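Local coordinates for protein glycerol-3-phosphate dehydrogenase [NAD(+)] 1 (Saccharomyces cerevisiae, PDB 4FGW) that catalyses the NAD-dependent interconversion of dihydroxyacetone phosphate and sn-glycerol 3-phosphate, supporting glycerol accumulation during hyperosmotic stress, at residues I240-K245 and I276-G280; C176-S180 and V235-S239; T83-N87 and L105-P109; S42-T48 and N92-L96. One frame throughout, in Å; residues are numbered along the deposited sequence.

Contact 1: residues I240-K245 and I276-G280; sequences ICGALK and IIRFG
The Phe279 ring is approached obliquely by two methyl groups of the facing helix, Leu244 CD1, which lies 3.7 Å from Phe279 CG, and the more distant Ile240 CD1. The Leu244 and Phe279 side chains cross at about a right angle, and on its own helix the ring meets Phe283. Between Leu244 and Cys241 sits Ile276, whose two branches divide the work: CG1 packs 3.7 Å from Leu244 CB, while CG2 reaches Cys241 SG at the same distance. Its terminal CD1 carries on to the backbone at Lys245. In Ile240, chi1 73° sets CG1 between the backbone N and the carbonyl carbon, and with chi2 at 123° CD1 ends against the opposite backbone, 3.2 Å from Ile276 O and 3.6 Å from Gly280 N. Ile276 O already accepts the helix hydrogen bond of Gly280 N, and with no side chain there the methyl can come this close. No hydrogen bond joins the two segments. Lys245, probably the proton acceptor, turns its amine away to Thr305. The segments cross at 131°, axes 10.3 Å apart, joining helices 235-257 and 261-283 of the all-helical C-terminal part, where Tyr292 and Val347 of helices 289-294 and 340-354 add to the packing.

Contact 2: residues C176-S180 and V235-S239; sequences CGALS and VAGIS
Strand 176-180 and the first turn of helix 235-257 run in broadly the same direction, 34° apart with axes 8.2 Å from each other, and Ala178 faces Val235 while Ser180 faces Ile238. The strand lies in the Rossmann-type sheet of the NAD-binding domain, hydrogen-bonded to parallel strand 146-149 and antiparallel strand 194-199; the helix is the one that opens the C-terminal domain, so the contact lies at the join between the two. Ala178 and Ser180 both point their side chains at the helix, while Leu179 between them turns to the other face of the sheet. Ile238 reaches the strand between Ala178 and Ser180 with its CD1 methyl: CD1 is 3.9 Å from Ala178 CB and also 3.6 Å from Ala178 O, and the same methyl also lies near Ser180 CB. One turn earlier, Val235 spreads its two methyls along the strand, CG2 at 3.9 Å from Gly177 CA and CG1 toward Ala178 CB. No direct hydrogen bond links the segments. Instead a water donates to Ser180 OG at 3.1 Å and, weakly, to Ile238 O at 3.3 Å. Ser180 also touches Lys152, a likely substrate-binding residue, which places the end of the contact that holds the water near the active site. Within the helix, Ser239 has OG anti to its carbonyl carbon (chi1 -51°), folded back along the turn, and OG donates to Val235 O at 2.6 Å, the donor tilted 23° from the carbonyl plane.

Contact 3: residues T83-N87 and L105-P109; sequences TEIIN and LVANP
The last turn of helix 82-86 lies against strand 105-108, with Thr83 CA 5.1 Å from Ala107 CA and Asn87, where the chain leaves helical geometry, level with Val106. Asn87 joins the two through its side-chain amide, which meets both polar backbone atoms of Ala107. Ala107 N donates to Asn87 OD1 at 2.8 Å, nearly straight (161°), and Asn87 ND2 donates to Ala107 O at 3.2 Å, straighter still (170°). Each bond uses a lone pair in the acceptor's carbonyl plane, and Ala107 O lies close to the plane of the Asn87 amide. This pairing of both amide ends fixes the rotation of the group and satisfies the N-H and C=O of Ala107, much as a neighbouring strand would, on a strand that is outermost in the sheet within this chain. With CG beside the backbone N (chi1 -61°), the amide reaches back over its own turn, where ND2 makes a weak bond to Glu84 OE1. The Ala107 methyl points at the helix turn, 3.5 Å from Thr83 O and 3.8 Å from Ile86 CG2. The Thr83 and Pro109 side chains cross at about a right angle, and Thr83 CG2 sits over a face of the proline ring, 3.8 Å from Pro109 CB, while the Thr83 hydroxyl is hydrogen-bonded to Glu74. On the strand's other edge, Val106 and Asn108 pair through their backbones with strand 67-71. Helix 82-86 and strand 105-108 are the helix and second strand of the beta-alpha-beta unit begun by strand 67-71, the crossover repeated in Rossmann dinucleotide-binding domains.

Contact 4: residues S42-T48 and N92-L96; sequences SGNWGTT and NVKYL
A single amide nitrogen, Asn92 ND2, sits close to two oxygens of the opposite segment, 2.7 Å from Ser42 O and 2.8 Å from Thr47 OG1, yet both bonds are strongly bent (127° and 125°) and weak. Asn92 has CG anti to its backbone N (chi1 -169°), which carries the amide across to the start of the helix. The amide oxygen stays within its own loop: OD1 accepts from Tyr95 N at 3.2 Å, with the donor well above the carbonyl plane, an Asx motif that curls the loop. Thr47 crosses Asn92 obliquely, its CG2 packing against Asn92 CB, while OG1 donates back to Gly43 O at 2.6 Å. Gly43 O also receives Thr47 N, and so is gripped twice by one residue. Gly43 stands at the N-cap position of helix 44-59, in the glycine-rich turn of a Rossmann fold; residues 42 to 46 probably bind NAD(+), as in related enzymes, and the loop 92-96 packs against this turn. Tyr95 lays its CB 3.9 Å from Gly43 C and runs on with its ring to Glu75, which its hydroxyl meets by a hydrogen bond. Deeper in, Leu96 crosses Thr48 at about a right angle, with both Leu96 methyls near the Thr48 hydroxyl and CD1 3.4 Å from Thr48 OG1; that hydroxyl donates to Asn44 O at 2.7 Å.

In the fold
Contacts 1 and 2 follow one another along helix 235-257, whose first turn meets the sheet and whose next turns meet another helix; both are buried and largely apolar, with only a water bridging in contact 2. Contacts 3 and 4, centres 11 Å apart, lie in the NAD-binding domain farther from the chain's centre and have exposed residues at their margins. Each relies on an asparagine amide, paired by two nearly straight bonds in contact 3 and by bent, weak bonds in contact 4. The two touch where Ile86 packs on Asn92. Contact 4 reaches contact 2, through Trp45 against Leu179, whereas contact 1 lies on the opposite side of the chain's centre from contacts 3 and 4.

Contact 1: residues I240-K245 and I276-G280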
loop_
_atom_site.group_PDB
_atom_site.type_symbol
_atom_site.label_atom_id
_atom_site.label_comp_id
_atom_site.label_asym_id
_atom_site.label_seq_id
_atom_site.Cartn_x
_atom_site.Cartn_y
_atom_site.Cartn_z
ATOM N N ILE A 240 -6.476 -15.398 -0.586
ATOM C CA ILE A 240 -5.629 -15.300 -1.775
ATOM C C ILE A 240 -4.454 -14.336 -1.626
ATOM O O ILE A 240 -3.374 -14.605 -2.153
ATOM C CB ILE A 240 -6.409 -15.199 -3.113
ATOM C CG1 ILE A 240 -7.056 -13.835 -3.300
ATOM C CG2 ILE A 240 -7.422 -16.355 -3.290
ATOM C CD1 ILE A 240 -6.622 -13.229 -4.520
ATOM N N CYS A 241 -4.660 -13.251 -0.849
ATOM C CA CYS A 241 -3.659 -12.234 -0.523
ATOM C C CYS A 241 -2.445 -12.857 0.170
ATOM O O CYS A 241 -1.324 -12.557 -0.220
ATOM C CB CYS A 241 -4.276 -11.142 0.344
ATOM S SG CYS A 241 -5.541 -10.145 -0.479
ATOM N N GLY A 242 -2.690 -13.727 1.161
ATOM C CA GLY A 242 -1.677 -14.428 1.954
ATOM C C GLY A 242 -0.672 -15.254 1.172
ATOM O O GLY A 242 0.444 -15.492 1.651
ATOM N N ALA A 243 -1.059 -15.707 -0.032
ATOM C CA ALA A 243 -0.201 -16.460 -0.928
ATOM C C ALA A 243 0.412 -15.540 -1.985
ATOM O O ALA A 243 1.635 -15.508 -2.106
ATOM C CB ALA A 243 -0.988 -17.584 -1.593
ATOM N N LEU A 244 -0.432 -14.776 -2.724
ATOM C CA LEU A 244 -0.047 -13.894 -3.840
ATOM C C LEU A 244 0.917 -12.751 -3.536
ATOM O O LEU A 244 1.717 -12.392 -4.406
ATOM C CB LEU A 244 -1.270 -13.419 -4.644
ATOM C CG LEU A 244 -2.171 -14.512 -5.245
ATOM C CD1 LEU A 244 -3.237 -13.920 -6.122
ATOM C CD2 LEU A 244 -1.370 -15.543 -6.027
ATOM N N LYS A 245 0.883 -12.221 -2.294
ATOM C CA LYS A 245 1.757 -11.135 -1.827
ATOM C C LYS A 245 3.240 -11.488 -1.981
ATOM O O LYS A 245 4.056 -10.603 -2.248
ATOM C CB LYS A 245 1.437 -10.729 -0.363
ATOM C CG LYS A 245 1.723 -11.830 0.666
ATOM C CD LYS A 245 1.351 -11.452 2.083
ATOM C CE LYS A 245 1.778 -12.527 3.055
ATOM N NZ LYS A 245 3.251 -12.544 3.225
ATOM N N ILE A 276 -3.734 -9.158 -7.677
ATOM C CA ILE A 276 -4.336 -9.915 -6.571
ATOM C C ILE A 276 -5.867 -9.743 -6.640
ATOM O O ILE A 276 -6.590 -10.729 -6.532
ATOM C CB ILE A 276 -3.730 -9.498 -5.194
ATOM C CG1 ILE A 276 -2.216 -9.863 -5.128
ATOM C CG2 ILE A 276 -4.505 -10.146 -4.029
ATOM C CD1 ILE A 276 -1.413 -9.317 -3.899
ATOM N N ILE A 277 -6.350 -8.502 -6.865
ATOM C CA ILE A 277 -7.784 -8.202 -7.006
ATOM C C ILE A 277 -8.361 -8.973 -8.196
ATOM O O ILE A 277 -9.382 -9.654 -8.054
ATOM C CB ILE A 277 -8.039 -6.664 -7.127
ATOM C CG1 ILE A 277 -7.645 -5.935 -5.826
ATOM C CG2 ILE A 277 -9.493 -6.358 -7.532
ATOM C CD1 ILE A 277 -7.305 -4.459 -5.963
ATOM N N ARG A 278 -7.687 -8.871 -9.355
ATOM C CA ARG A 278 -8.064 -9.500 -10.615
ATOM C C ARG A 278 -8.138 -11.019 -10.464
ATOM O O ARG A 278 -9.095 -11.615 -10.950
ATOM C CB ARG A 278 -7.077 -9.090 -11.720
ATOM C CG ARG A 278 -7.479 -9.505 -13.136
ATOM C CD ARG A 278 -6.465 -9.043 -14.170
ATOM N NE ARG A 278 -6.292 -7.589 -14.151
ATOM C CZ ARG A 278 -5.119 -6.967 -14.243
ATOM N NH1 ARG A 278 -3.998 -7.665 -14.385
ATOM N NH2 ARG A 278 -5.058 -5.644 -14.205
ATOM N N PHE A 279 -7.153 -11.629 -9.768
ATOM C CA PHE A 279 -7.096 -13.069 -9.518
ATOM C C PHE A 279 -8.267 -13.517 -8.649
ATOM O O PHE A 279 -8.912 -14.521 -8.960
ATOM C CB PHE A 279 -5.750 -13.477 -8.883
ATOM C CG PHE A 279 -5.500 -14.968 -8.854
ATOM C CD1 PHE A 279 -4.740 -15.580 -9.842
ATOM C CD2 PHE A 279 -6.038 -15.765 -7.846
ATOM C CE1 PHE A 279 -4.526 -16.961 -9.825
ATOM C CE2 PHE A 279 -5.826 -17.144 -7.833
ATOM C CZ PHE A 279 -5.066 -17.731 -8.817
ATOM N N GLY A 280 -8.500 -12.789 -7.558
ATOM C CA GLY A 280 -9.583 -13.074 -6.629
ATOM C C GLY A 280 -10.947 -13.080 -7.288
ATOM O O GLY A 280 -11.686 -14.052 -7.168
#

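Contact 2: residues C176-S180 and V235-S239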
loop_
_atom_site.group_PDB
_atom_site.type_symbol
_atom_site.label_atom_id
_atom_site.label_comp_id
_atom_site.label_asym_id
_atom_site.label_seq_id
_atom_site.Cartn_x
_atom_site.Cartn_y
_atom_site.Cartn_z
ATOM N N CYS A 176 -16.430 -22.830 8.288
ATOM C CA CYS A 176 -15.059 -22.398 8.549
ATOM C C CYS A 176 -14.662 -21.105 7.864
ATOM O O CYS A 176 -14.705 -21.010 6.636
ATOM C CB CYS A 176 -14.070 -23.525 8.246
ATOM S SG CYS A 176 -12.355 -23.149 8.671
ATOM N N GLY A 177 -14.255 -20.137 8.678
ATOM C CA GLY A 177 -13.768 -18.846 8.218
ATOM C C GLY A 177 -12.256 -18.767 8.272
ATOM O O GLY A 177 -11.586 -19.785 8.473
ATOM N N ALA A 178 -11.699 -17.562 8.098
ATOM C CA ALA A 178 -10.246 -17.376 8.125
ATOM C C ALA A 178 -9.797 -16.162 8.932
ATOM O O ALA A 178 -10.577 -15.241 9.138
ATOM C CB ALA A 178 -9.692 -17.315 6.708
ATOM N N LEU A 179 -8.553 -16.208 9.440
ATOM C CA LEU A 179 -7.888 -15.135 10.179
ATOM C C LEU A 179 -6.550 -14.892 9.471
ATOM O O LEU A 179 -5.738 -15.814 9.361
ATOM C CB LEU A 179 -7.670 -15.511 11.663
ATOM C CG LEU A 179 -7.083 -14.425 12.589
ATOM C CD1 LEU A 179 -7.618 -14.547 13.981
ATOM C CD2 LEU A 179 -5.543 -14.471 12.620
ATOM N N SER A 180 -6.346 -13.657 8.960
ATOM C CA SER A 180 -5.121 -13.250 8.249
ATOM C C SER A 180 -4.930 -11.732 8.300
ATOM O O SER A 180 -5.890 -10.986 8.208
ATOM C CB SER A 180 -5.162 -13.733 6.800
ATOM O OG SER A 180 -3.888 -13.711 6.178
ATOM N N VAL A 235 -14.134 -14.586 2.963
ATOM C CA VAL A 235 -13.157 -15.624 3.314
ATOM C C VAL A 235 -12.172 -15.827 2.148
ATOM O O VAL A 235 -10.978 -16.005 2.385
ATOM C CB VAL A 235 -13.839 -16.956 3.778
ATOM C CG1 VAL A 235 -12.827 -18.080 3.975
ATOM C CG2 VAL A 235 -14.651 -16.749 5.054
ATOM N N ALA A 236 -12.665 -15.786 0.899
ATOM C CA ALA A 236 -11.836 -15.958 -0.297
ATOM C C ALA A 236 -10.772 -14.843 -0.456
ATOM O O ALA A 236 -9.593 -15.164 -0.626
ATOM C CB ALA A 236 -12.715 -16.043 -1.531
ATOM N N GLY A 237 -11.193 -13.573 -0.356
ATOM C CA GLY A 237 -10.335 -12.391 -0.484
ATOM C C GLY A 237 -9.150 -12.376 0.458
ATOM O O GLY A 237 -8.006 -12.257 0.007
ATOM N N ILE A 238 -9.397 -12.570 1.735
ATOM C CA ILE A 238 -8.318 -12.579 2.695
ATOM C C ILE A 238 -7.329 -13.730 2.545
ATOM O O ILE A 238 -6.173 -13.578 2.858
ATOM C CB ILE A 238 -8.853 -12.402 4.111
ATOM C CG1 ILE A 238 -8.866 -13.684 4.913
ATOM C CG2 ILE A 238 -10.230 -11.934 4.037
ATOM C CD1 ILE A 238 -9.237 -13.455 6.333
ATOM N N SER A 239 -7.795 -14.846 2.008
ATOM C CA SER A 239 -6.984 -16.036 1.725
ATOM C C SER A 239 -6.021 -15.939 0.549
ATOM O O SER A 239 -4.881 -16.390 0.666
ATOM C CB SER A 239 -7.877 -17.261 1.564
ATOM O OG SER A 239 -8.775 -17.374 2.655
HETATM O O HOH W 1 -4.128 -15.899 4.010
#

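Contact 3: residues T83-N87 and L105-P109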
loop_
_atom_site.group_PDB
_atom_site.type_symbol
_atom_site.label_atom_id
_atom_site.label_comp_id
_atom_site.label_asym_id
_atom_site.label_seq_id
_atom_site.Cartn_x
_atom_site.Cartn_y
_atom_site.Cartn_z
ATOM N N THR A 83 3.297 -30.375 27.499
ATOM C CA THR A 83 1.923 -30.093 27.936
ATOM C C THR A 83 1.855 -29.674 29.410
ATOM O O THR A 83 1.070 -28.791 29.756
ATOM C CB THR A 83 0.997 -31.289 27.660
ATOM O OG1 THR A 83 1.561 -32.473 28.230
ATOM C CG2 THR A 83 0.724 -31.493 26.177
ATOM N N GLU A 84 2.697 -30.294 30.262
ATOM C CA GLU A 84 2.767 -30.021 31.700
ATOM C C GLU A 84 3.630 -28.806 32.049
ATOM O O GLU A 84 3.397 -28.176 33.083
ATOM C CB GLU A 84 3.184 -31.271 32.481
ATOM C CG GLU A 84 2.251 -32.459 32.291
ATOM C CD GLU A 84 0.870 -32.348 32.910
ATOM O OE1 GLU A 84 -0.012 -31.699 32.298
ATOM O OE2 GLU A 84 0.657 -32.956 33.985
ATOM N N ILE A 85 4.609 -28.467 31.180
ATOM C CA ILE A 85 5.473 -27.282 31.309
ATOM C C ILE A 85 4.581 -26.032 31.127
ATOM O O ILE A 85 4.720 -25.058 31.874
ATOM C CB ILE A 85 6.663 -27.340 30.289
ATOM C CG1 ILE A 85 7.690 -28.431 30.697
ATOM C CG2 ILE A 85 7.354 -25.966 30.115
ATOM C CD1 ILE A 85 8.558 -28.995 29.542
ATOM N N ILE A 86 3.643 -26.100 30.159
ATOM C CA ILE A 86 2.668 -25.048 29.854
ATOM C C ILE A 86 1.608 -24.963 30.975
ATOM O O ILE A 86 1.262 -23.860 31.392
ATOM C CB ILE A 86 2.066 -25.232 28.421
ATOM C CG1 ILE A 86 3.140 -24.984 27.336
ATOM C CG2 ILE A 86 0.832 -24.342 28.180
ATOM C CD1 ILE A 86 2.989 -25.818 26.067
ATOM N N ASN A 87 1.135 -26.114 31.500
ATOM C CA ASN A 87 0.138 -26.131 32.582
ATOM C C ASN A 87 0.731 -25.792 33.970
ATOM O O ASN A 87 0.326 -26.368 34.964
ATOM C CB ASN A 87 -0.659 -27.444 32.572
ATOM C CG ASN A 87 -1.451 -27.687 31.302
ATOM O OD1 ASN A 87 -1.810 -26.766 30.556
ATOM N ND2 ASN A 87 -1.736 -28.947 31.022
ATOM N N LEU A 105 -5.358 -20.953 29.838
ATOM C CA LEU A 105 -4.870 -21.588 28.620
ATOM C C LEU A 105 -4.251 -22.932 29.000
ATOM O O LEU A 105 -3.122 -22.982 29.501
ATOM C CB LEU A 105 -3.878 -20.681 27.865
ATOM C CG LEU A 105 -3.241 -21.214 26.565
ATOM C CD1 LEU A 105 -4.284 -21.812 25.619
ATOM C CD2 LEU A 105 -2.456 -20.120 25.861
ATOM N N VAL A 106 -5.020 -24.017 28.793
ATOM C CA VAL A 106 -4.630 -25.382 29.136
ATOM C C VAL A 106 -4.187 -26.177 27.906
ATOM O O VAL A 106 -4.928 -26.268 26.927
ATOM C CB VAL A 106 -5.734 -26.108 29.967
ATOM C CG1 VAL A 106 -5.394 -27.578 30.206
ATOM C CG2 VAL A 106 -5.973 -25.400 31.297
ATOM N N ALA A 107 -2.975 -26.758 27.980
ATOM C CA ALA A 107 -2.381 -27.592 26.939
ATOM C C ALA A 107 -2.949 -29.018 27.032
ATOM O O ALA A 107 -3.084 -29.557 28.134
ATOM C CB ALA A 107 -0.870 -27.618 27.105
ATOM N N ASN A 108 -3.270 -29.612 25.880
ATOM C CA ASN A 108 -3.837 -30.954 25.822
ATOM C C ASN A 108 -3.120 -31.839 24.788
ATOM O O ASN A 108 -3.046 -31.457 23.619
ATOM C CB ASN A 108 -5.344 -30.898 25.557
ATOM C CG ASN A 108 -6.080 -32.113 26.065
ATOM O OD1 ASN A 108 -5.787 -33.257 25.695
ATOM N ND2 ASN A 108 -7.047 -31.894 26.942
ATOM N N PRO A 109 -2.603 -33.025 25.184
ATOM C CA PRO A 109 -1.906 -33.872 24.201
ATOM C C PRO A 109 -2.824 -34.713 23.312
ATOM O O PRO A 109 -2.370 -35.218 22.279
ATOM C CB PRO A 109 -0.993 -34.742 25.066
ATOM C CG PRO A 109 -1.695 -34.840 26.378
ATOM C CD PRO A 109 -2.588 -33.633 26.533
#

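Contact 4: residues S42-T48 and N92-L96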
loop_
_atom_site.group_PDB
_atom_site.type_symbol
_atom_site.label_atom_id
_atom_site.label_comp_id
_atom_site.label_asym_id
_atom_site.label_seq_id
_atom_site.Cartn_x
_atom_site.Cartn_y
_atom_site.Cartn_z
ATOM N N SER A 42 -0.431 -25.154 18.799
ATOM C CA SER A 42 0.712 -25.176 19.737
ATOM C C SER A 42 2.079 -24.615 19.303
ATOM O O SER A 42 2.958 -24.451 20.151
ATOM C CB SER A 42 0.855 -26.522 20.444
ATOM O OG SER A 42 1.378 -27.537 19.602
ATOM N N GLY A 43 2.246 -24.294 18.025
ATOM C CA GLY A 43 3.485 -23.700 17.525
ATOM C C GLY A 43 3.577 -22.212 17.823
ATOM O O GLY A 43 2.968 -21.727 18.782
ATOM N N ASN A 44 4.344 -21.497 17.011
ATOM C CA ASN A 44 4.473 -20.036 17.030
ATOM C C ASN A 44 3.155 -19.297 17.119
ATOM O O ASN A 44 2.795 -18.704 18.105
ATOM C CB ASN A 44 5.091 -19.623 15.703
ATOM C CG ASN A 44 6.363 -18.908 15.866
ATOM O OD1 ASN A 44 7.137 -18.781 14.942
ATOM N ND2 ASN A 44 6.606 -18.441 17.049
ATOM N N TRP A 45 2.464 -19.347 16.006
ATOM C CA TRP A 45 1.186 -18.710 15.769
ATOM C C TRP A 45 0.064 -19.324 16.591
ATOM O O TRP A 45 -0.790 -18.592 17.093
ATOM C CB TRP A 45 0.894 -18.694 14.256
ATOM C CG TRP A 45 -0.140 -17.711 13.762
ATOM C CD1 TRP A 45 -0.954 -17.875 12.679
ATOM C CD2 TRP A 45 -0.411 -16.392 14.269
ATOM N NE1 TRP A 45 -1.727 -16.752 12.490
ATOM C CE2 TRP A 45 -1.414 -15.827 13.449
ATOM C CE3 TRP A 45 0.077 -15.639 15.350
ATOM C CZ2 TRP A 45 -1.933 -14.549 13.674
ATOM C CZ3 TRP A 45 -0.417 -14.361 15.556
ATOM C CH2 TRP A 45 -1.401 -13.824 14.717
ATOM N N GLY A 46 0.107 -20.644 16.756
ATOM C CA GLY A 46 -0.854 -21.416 17.535
ATOM C C GLY A 46 -0.935 -21.008 18.992
ATOM O O GLY A 46 -2.038 -20.788 19.501
ATOM N N THR A 47 0.234 -20.899 19.669
ATOM C CA THR A 47 0.332 -20.504 21.084
ATOM C C THR A 47 -0.083 -19.043 21.259
ATOM O O THR A 47 -0.781 -18.712 22.220
ATOM C CB THR A 47 1.742 -20.773 21.638
ATOM O OG1 THR A 47 2.152 -22.079 21.259
ATOM C CG2 THR A 47 1.823 -20.633 23.148
ATOM N N THR A 48 0.350 -18.180 20.322
ATOM C CA THR A 48 0.051 -16.754 20.304
ATOM C C THR A 48 -1.459 -16.520 20.174
ATOM O O THR A 48 -2.026 -15.802 20.995
ATOM C CB THR A 48 0.884 -16.050 19.219
ATOM O OG1 THR A 48 2.267 -16.359 19.409
ATOM C CG2 THR A 48 0.696 -14.552 19.232
ATOM N N ASN A 92 5.477 -21.763 26.676
ATOM C CA ASN A 92 5.770 -22.743 25.628
ATOM C C ASN A 92 7.262 -22.573 25.346
ATOM O O ASN A 92 7.659 -21.918 24.374
ATOM C CB ASN A 92 4.917 -22.513 24.371
ATOM C CG ASN A 92 4.978 -23.636 23.349
ATOM O OD1 ASN A 92 5.985 -24.341 23.184
ATOM N ND2 ASN A 92 3.899 -23.813 22.612
ATOM N N VAL A 93 8.080 -23.135 26.251
ATOM C CA VAL A 93 9.541 -23.078 26.287
ATOM C C VAL A 93 10.262 -23.324 24.955
ATOM O O VAL A 93 11.314 -22.728 24.728
ATOM C CB VAL A 93 10.109 -23.871 27.508
ATOM C CG1 VAL A 93 10.796 -25.176 27.104
ATOM C CG2 VAL A 93 11.033 -23.000 28.347
ATOM N N LYS A 94 9.680 -24.162 24.072
ATOM C CA LYS A 94 10.266 -24.502 22.777
ATOM C C LYS A 94 9.803 -23.599 21.630
ATOM O O LYS A 94 10.643 -23.113 20.873
ATOM C CB LYS A 94 10.020 -25.988 22.440
ATOM C CG LYS A 94 10.855 -26.499 21.269
ATOM C CD LYS A 94 10.604 -27.961 20.965
ATOM C CE LYS A 94 11.301 -28.376 19.695
ATOM N NZ LYS A 94 11.057 -29.805 19.369
ATOM N N TYR A 95 8.477 -23.399 21.483
ATOM C CA TYR A 95 7.896 -22.650 20.368
ATOM C C TYR A 95 7.619 -21.162 20.572
ATOM O O TYR A 95 7.538 -20.430 19.585
ATOM C CB TYR A 95 6.701 -23.405 19.756
ATOM C CG TYR A 95 7.058 -24.814 19.325
ATOM C CD1 TYR A 95 6.808 -25.903 20.157
ATOM C CD2 TYR A 95 7.685 -25.053 18.106
ATOM C CE1 TYR A 95 7.166 -27.198 19.781
ATOM C CE2 TYR A 95 8.048 -26.344 17.719
ATOM C CZ TYR A 95 7.784 -27.415 18.558
ATOM O OH TYR A 95 8.133 -28.686 18.172
ATOM N N LEU A 96 7.490 -20.706 21.831
ATOM C CA LEU A 96 7.250 -19.294 22.157
ATOM C C LEU A 96 7.952 -18.939 23.498
ATOM O O LEU A 96 7.277 -18.719 24.509
ATOM C CB LEU A 96 5.732 -19.007 22.182
ATOM C CG LEU A 96 5.278 -17.552 22.047
ATOM C CD1 LEU A 96 5.411 -17.052 20.608
ATOM C CD2 LEU A 96 3.842 -17.402 22.498
#